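Local coordinates for protein pectate lyase (Pectobacterium carotovorum, PDB 4U49) that cleaves the α-1,4-galacturonan chains of pectate by calcium-dependent β-elimination and probably also attacks highly methylated pectins, as a secreted enzyme, at residues Asp50-Thr55 against Ser62-Glu67. Numbering follows the deposited sequence.
Sequences DVYRST and SEKIAE
A classic beta bulge interrupts this antiparallel beta hairpin, where 62-67 lies on an edge strand of a four-stranded antiparallel sheet, apart from the enzyme's parallel beta-helix and its calcium-site residues. The evidence is a one-residue shift in register: Ile65 and Ala66 together lie opposite the single residue Val51. Ile65 N donates to Val51 O in the carbonyl plane, whereas Val51 N reaches Ala66 O almost straight (176° at the hydrogen, 2.9 Å). Beyond the bulge, Arg53 and Glu63 form a hydrogen-bonded pair through two backbone bonds.

The more buried part of the contact is the face holding Val51, Arg53 and Ala66. With Val51 CG1 anti to its backbone N, it meets Ile65 CG1 at 3.7 Å, while Val51 CB lies 3.9 Å from Ala66 CB. Phe75 of strand 74-77 touches Val51, Ile65 and Ala66. Ile65 CG2 sits 4.0 Å above the centre of the Arg53 guanidinium, whose NH2 is held by Asp77 and Thr79; the Arg53 NH1 to Glu63 OE1 bridge is long, at 3.7 Å.

The other face runs out toward solvent at Lys64 and Glu67, although Asp50 there is buried. The exposed Lys64, extended at every torsion, lays CB over one face of the Tyr52 ring, 4.0 Å from its centroid and 27° off the normal, a CH-pi contact. Its ammonium ends between two carboxylates, which probably offsets the repulsion between Asp50 and Glu67; Arg48 also bridges Asp50 OD2. The two grips differ: Lys64 NZ bonds only weakly to Asp50 OD2 but reaches the anti lone pair of Glu67 OE2 at 2.7 Å.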
loop_
_atom_site.group_PDB
_atom_site.type_symbol
_atom_site.label_atom_id
_atom_site.label_comp_id
_atom_site.label_asym_id
_atom_site.label_seq_id
_atom_site.Cartn_x
_atom_site.Cartn_y
_atom_site.Cartn_z
ATOM N N ASP A 50 2.881 -6.967 19.519
ATOM C CA ASP A 50 2.713 -5.926 20.534
ATOM C C ASP A 50 3.436 -4.644 20.136
ATOM O O ASP A 50 4.561 -4.689 19.645
ATOM C CB ASP A 50 3.233 -6.400 21.894
ATOM C CG ASP A 50 2.362 -7.474 22.518
ATOM O OD1 ASP A 50 1.219 -7.670 22.061
ATOM O OD2 ASP A 50 2.820 -8.113 23.488
ATOM N N VAL A 51 2.790 -3.506 20.364
ATOM C CA VAL A 51 3.373 -2.208 20.037
ATOM C C VAL A 51 3.802 -1.453 21.295
ATOM O O VAL A 51 3.008 -1.275 22.222
ATOM C CB VAL A 51 2.387 -1.331 19.244
ATOM C CG1 VAL A 51 3.004 0.027 18.941
ATOM C CG2 VAL A 51 1.961 -2.036 17.963
ATOM N N TYR A 52 5.054 -1.001 21.314
ATOM C CA TYR A 52 5.596 -0.269 22.456
ATOM C C TYR A 52 6.023 1.143 22.076
ATOM O O TYR A 52 6.495 1.386 20.967
ATOM C CB TYR A 52 6.782 -1.019 23.065
ATOM C CG TYR A 52 6.392 -2.280 23.798
ATOM C CD1 TYR A 52 6.255 -2.289 25.179
ATOM C CD2 TYR A 52 6.154 -3.461 23.106
ATOM C CE1 TYR A 52 5.893 -3.439 25.855
ATOM C CE2 TYR A 52 5.793 -4.617 23.774
ATOM C CZ TYR A 52 5.665 -4.599 25.147
ATOM O OH TYR A 52 5.304 -5.747 25.816
ATOM N N ARG A 53 5.848 2.068 23.013
ATOM C CA ARG A 53 6.229 3.458 22.819
ATOM C C ARG A 53 6.973 3.972 24.050
ATOM O O ARG A 53 6.578 3.689 25.178
ATOM C CB ARG A 53 4.993 4.316 22.545
ATOM C CG ARG A 53 5.287 5.792 22.351
ATOM C CD ARG A 53 4.223 6.638 23.024
ATOM N NE ARG A 53 2.984 6.685 22.261
ATOM C CZ ARG A 53 1.793 6.956 22.785
ATOM N NH1 ARG A 53 1.667 7.182 24.088
ATOM N NH2 ARG A 53 0.723 6.983 22.006
ATOM N N SER A 54 8.051 4.720 23.832
ATOM C CA SER A 54 8.804 5.318 24.937
ATOM C C SER A 54 7.932 6.283 25.746
ATOM O O SER A 54 6.924 6.771 25.238
ATOM C CB SER A 54 10.033 6.052 24.403
ATOM O OG SER A 54 9.645 7.094 23.526
ATOM N N THR A 55 8.309 6.548 26.997
ATOM C CA THR A 55 7.605 7.537 27.817
ATOM C C THR A 55 8.482 8.745 28.131
ATOM O O THR A 55 8.343 9.355 29.190
ATOM C CB THR A 55 7.087 6.931 29.152
ATOM O OG1 THR A 55 8.135 6.217 29.821
ATOM C CG2 THR A 55 5.932 6.013 28.893
ATOM N N SER A 62 9.519 2.217 28.445
ATOM C CA SER A 62 8.538 2.203 27.365
ATOM C C SER A 62 7.229 1.630 27.901
ATOM O O SER A 62 7.192 1.062 28.995
ATOM C CB SER A 62 9.052 1.395 26.177
ATOM O OG SER A 62 9.075 -0.001 26.455
ATOM N N GLU A 63 6.147 1.823 27.158
ATOM C CA GLU A 63 4.857 1.257 27.546
ATOM C C GLU A 63 4.188 0.607 26.346
ATOM O O GLU A 63 4.325 1.076 25.220
ATOM C CB GLU A 63 3.939 2.326 28.155
ATOM C CG GLU A 63 3.665 3.510 27.242
ATOM C CD GLU A 63 2.976 4.653 27.962
ATOM O OE1 GLU A 63 2.485 5.582 27.286
ATOM O OE2 GLU A 63 2.934 4.622 29.207
ATOM N N LYS A 64 3.481 -0.490 26.593
ATOM C CA LYS A 64 2.719 -1.172 25.551
ATOM C C LYS A 64 1.452 -0.379 25.238
ATOM O O LYS A 64 0.618 -0.172 26.116
ATOM C CB LYS A 64 2.373 -2.599 25.993
ATOM C CG LYS A 64 1.558 -3.413 25.001
ATOM C CD LYS A 64 1.412 -4.858 25.483
ATOM C CE LYS A 64 0.453 -5.663 24.618
ATOM N NZ LYS A 64 0.331 -7.078 25.095
ATOM N N ILE A 65 1.313 0.077 23.995
ATOM C CA ILE A 65 0.165 0.902 23.632
ATOM C C ILE A 65 -0.831 0.173 22.737
ATOM O O ILE A 65 -1.896 0.711 22.438
ATOM C CB ILE A 65 0.593 2.208 22.919
ATOM C CG1 ILE A 65 1.330 1.898 21.614
ATOM C CG2 ILE A 65 1.447 3.072 23.843
ATOM C CD1 ILE A 65 1.576 3.122 20.734
ATOM N N ALA A 66 -0.495 -1.047 22.320
ATOM C CA ALA A 66 -1.394 -1.819 21.463
ATOM C C ALA A 66 -1.044 -3.301 21.403
ATOM O O ALA A 66 0.125 -3.689 21.443
ATOM C CB ALA A 66 -1.405 -1.240 20.056
ATOM N N GLU A 67 -2.083 -4.121 21.302
ATOM C CA GLU A 67 -1.942 -5.551 21.089
ATOM C C GLU A 67 -2.657 -5.890 19.788
ATOM O O GLU A 67 -3.845 -5.603 19.642
ATOM C CB GLU A 67 -2.518 -6.334 22.267
ATOM C CG GLU A 67 -2.239 -7.816 22.230
ATOM C CD GLU A 67 -2.696 -8.512 23.494
ATOM O OE1 GLU A 67 -3.803 -9.091 23.486
ATOM O OE2 GLU A 67 -1.950 -8.475 24.494
#